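Local coordinates for predicted protein (Acinetobacter sp. RUH2624, PDB 4MEA), which hydrolyses epoxides as a secreted alpha/beta hydrolase of the Cif family, probably acting as a virulence factor, at residues G180-Y185 against G241-H246. Residues are numbered along the deposited sequence; the frame is centred on the assembly and turned at random.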
loop_
_atom_site.group_PDB
_atom_site.type_symbol
_atom_site.label_atom_id
_atom_site.label_comp_id
_atom_site.label_asym_id
_atom_site.label_seq_id
_atom_site.Cartn_x
_atom_site.Cartn_y
_atom_site.Cartn_z
ATOM N N GLY A 180 -0.683 5.731 5.129
ATOM C CA GLY A 180 -1.840 4.909 4.845
ATOM C C GLY A 180 -1.587 3.627 4.069
ATOM O O GLY A 180 -2.381 2.691 4.174
ATOM N N TRP A 181 -0.512 3.569 3.283
ATOM C CA TRP A 181 -0.394 2.484 2.294
ATOM C C TRP A 181 -0.356 1.092 2.922
ATOM O O TRP A 181 -1.017 0.166 2.433
ATOM C CB TRP A 181 0.766 2.694 1.292
ATOM C CG TRP A 181 2.130 2.170 1.720
ATOM C CD1 TRP A 181 3.164 2.904 2.249
ATOM C CD2 TRP A 181 2.609 0.813 1.632
ATOM N NE1 TRP A 181 4.242 2.085 2.517
ATOM C CE2 TRP A 181 3.931 0.801 2.142
ATOM C CE3 TRP A 181 2.048 -0.391 1.180
ATOM C CZ2 TRP A 181 4.693 -0.366 2.218
ATOM C CZ3 TRP A 181 2.810 -1.550 1.255
ATOM C CH2 TRP A 181 4.121 -1.528 1.770
ATOM N N HIS A 182 0.371 0.932 4.021
ATOM C CA HIS A 182 0.468 -0.408 4.581
ATOM C C HIS A 182 -0.852 -0.886 5.207
ATOM O O HIS A 182 -1.103 -2.085 5.262
ATOM C CB HIS A 182 1.652 -0.549 5.544
ATOM C CG HIS A 182 1.401 0.015 6.907
ATOM N ND1 HIS A 182 1.382 1.368 7.161
ATOM C CD2 HIS A 182 1.160 -0.595 8.092
ATOM C CE1 HIS A 182 1.137 1.569 8.443
ATOM N NE2 HIS A 182 1.002 0.394 9.031
ATOM N N PHE A 183 -1.704 0.034 5.653
ATOM C CA PHE A 183 -2.991 -0.382 6.202
ATOM C C PHE A 183 -3.822 -1.065 5.112
ATOM O O PHE A 183 -4.611 -1.974 5.395
ATOM C CB PHE A 183 -3.766 0.791 6.823
ATOM C CG PHE A 183 -3.112 1.391 8.045
ATOM C CD1 PHE A 183 -3.160 0.739 9.269
ATOM C CD2 PHE A 183 -2.481 2.625 7.979
ATOM C CE1 PHE A 183 -2.571 1.294 10.404
ATOM C CE2 PHE A 183 -1.897 3.184 9.109
ATOM C CZ PHE A 183 -1.946 2.512 10.327
ATOM N N GLY A 184 -3.631 -0.634 3.865
ATOM C CA GLY A 184 -4.304 -1.255 2.735
ATOM C C GLY A 184 -3.652 -2.553 2.292
ATOM O O GLY A 184 -4.319 -3.580 2.140
ATOM N N TYR A 185 -2.343 -2.512 2.061
ATOM C CA TYR A 185 -1.619 -3.706 1.615
ATOM C C TYR A 185 -1.798 -4.866 2.599
ATOM O O TYR A 185 -2.055 -6.002 2.188
ATOM C CB TYR A 185 -0.131 -3.384 1.414
ATOM C CG TYR A 185 0.751 -4.575 1.047
ATOM C CD1 TYR A 185 0.468 -5.373 -0.065
ATOM C CD2 TYR A 185 1.881 -4.868 1.786
ATOM C CE1 TYR A 185 1.294 -6.444 -0.412
ATOM C CE2 TYR A 185 2.713 -5.938 1.450
ATOM C CZ TYR A 185 2.410 -6.722 0.359
ATOM O OH TYR A 185 3.238 -7.771 0.021
ATOM N N GLY A 241 -3.977 -10.018 10.561
ATOM C CA GLY A 241 -5.308 -9.998 11.156
ATOM C C GLY A 241 -5.607 -8.671 11.855
ATOM O O GLY A 241 -6.738 -8.182 11.804
ATOM N N TYR A 242 -4.603 -8.085 12.516
ATOM C CA TYR A 242 -4.793 -6.785 13.171
ATOM C C TYR A 242 -5.209 -5.756 12.143
ATOM O O TYR A 242 -6.042 -4.890 12.419
ATOM C CB TYR A 242 -3.522 -6.330 13.913
ATOM C CG TYR A 242 -3.251 -7.153 15.153
ATOM C CD1 TYR A 242 -3.755 -6.762 16.391
ATOM C CD2 TYR A 242 -2.528 -8.339 15.078
ATOM C CE1 TYR A 242 -3.524 -7.520 17.532
ATOM C CE2 TYR A 242 -2.304 -9.113 16.212
ATOM C CZ TYR A 242 -2.806 -8.695 17.435
ATOM O OH TYR A 242 -2.590 -9.456 18.565
ATOM N N TYR A 243 -4.646 -5.876 10.939
ATOM C CA TYR A 243 -4.923 -4.918 9.881
ATOM C C TYR A 243 -6.291 -5.145 9.240
ATOM O O TYR A 243 -7.022 -4.182 8.981
ATOM C CB TYR A 243 -3.773 -4.872 8.856
ATOM C CG TYR A 243 -2.515 -4.305 9.477
ATOM C CD1 TYR A 243 -2.274 -2.933 9.472
ATOM C CD2 TYR A 243 -1.597 -5.134 10.125
ATOM C CE1 TYR A 243 -1.134 -2.399 10.077
ATOM C CE2 TYR A 243 -0.452 -4.607 10.734
ATOM C CZ TYR A 243 -0.228 -3.242 10.703
ATOM O OH TYR A 243 0.898 -2.712 11.300
ATOM N N ARG A 244 -6.652 -6.407 9.009
ATOM C CA ARG A 244 -8.006 -6.741 8.538
ATOM C C ARG A 244 -9.053 -6.260 9.536
ATOM O O ARG A 244 -10.165 -5.863 9.161
ATOM C CB ARG A 244 -8.172 -8.259 8.354
ATOM C CG ARG A 244 -7.300 -8.860 7.288
ATOM C CD ARG A 244 -7.629 -10.346 7.058
ATOM N NE ARG A 244 -7.204 -11.238 8.139
ATOM C CZ ARG A 244 -5.973 -11.729 8.282
ATOM N NH1 ARG A 244 -5.008 -11.383 7.437
ATOM N NH2 ARG A 244 -5.699 -12.556 9.286
ATOM N N SER A 245 -8.695 -6.303 10.814
ATOM C CA SER A 245 -9.629 -5.966 11.879
ATOM C C SER A 245 -9.669 -4.480 12.224
ATOM O O SER A 245 -10.377 -4.087 13.147
ATOM C CB SER A 245 -9.294 -6.757 13.146
ATOM O OG SER A 245 -9.655 -8.119 13.021
ATOM N N HIS A 246 -8.908 -3.654 11.511
ATOM C CA HIS A 246 -8.825 -2.232 11.869
ATOM C C HIS A 246 -10.167 -1.482 11.752
ATOM O O HIS A 246 -10.451 -0.583 12.549
ATOM C CB HIS A 246 -7.720 -1.513 11.078
ATOM C CG HIS A 246 -6.399 -1.445 11.796
ATOM N ND1 HIS A 246 -5.192 -1.432 11.132
ATOM C CD2 HIS A 246 -6.101 -1.358 13.115
ATOM C CE1 HIS A 246 -4.205 -1.358 12.009
ATOM N NE2 HIS A 246 -4.729 -1.307 13.222
HETATM O O HOH W 1 -5.605 -1.919 8.301
#
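F183 and Y243 meet where helix 181-185 comes up to the end of helix 233-244, their CA atoms 6.2 Å apart. From the F183 CB, CG sits beside the backbone N and anti to the carbonyl carbon (chi1 -66°). CD1 lies on the side turned to the other segment. It reaches CD1 of Y243 at 3.8 Å, at the edge of the tyrosine ring and near its plane. The same F183 CD1 is 3.5 Å from ND1 of H246. One atom further out, F183 CE1 touches H246 CE1 at 3.5 Å. That imidazole carbon sits at the rim of the phenyl, near its plane, with the two rings tilted at 62°. H182 CE1 lies over one face of the F183 ring, toward its rim, 3.5 Å from F183 CE2 and also near CZ. On the CD2 side, G180 CA lies at the ring's edge, in plane. H182 also turns its CD2 to Y243 CE1, 3.5 Å away, and these planes stand at 70°. The four residues form an aromatic cluster joining helix 181-185 to the end of helix 233-244 and the start of helix 246-258. All lie between strands 151-157 and 267-272 of the main sheet, where epoxide hydrolases of this fold carry their cap. F186 meets the rings of both H182 and Y243, and Y172 of the second subunit packs on F183 and H246. No direct hydrogen bond joins the two segments. A water bridges them instead, donating to F183 O and, at 2.8 Å, to Y243 O. It also bonds H246 ND1 at 2.9 Å. The other imidazole nitrogen, NE2, is hydrogen-bonded to T138 OG1.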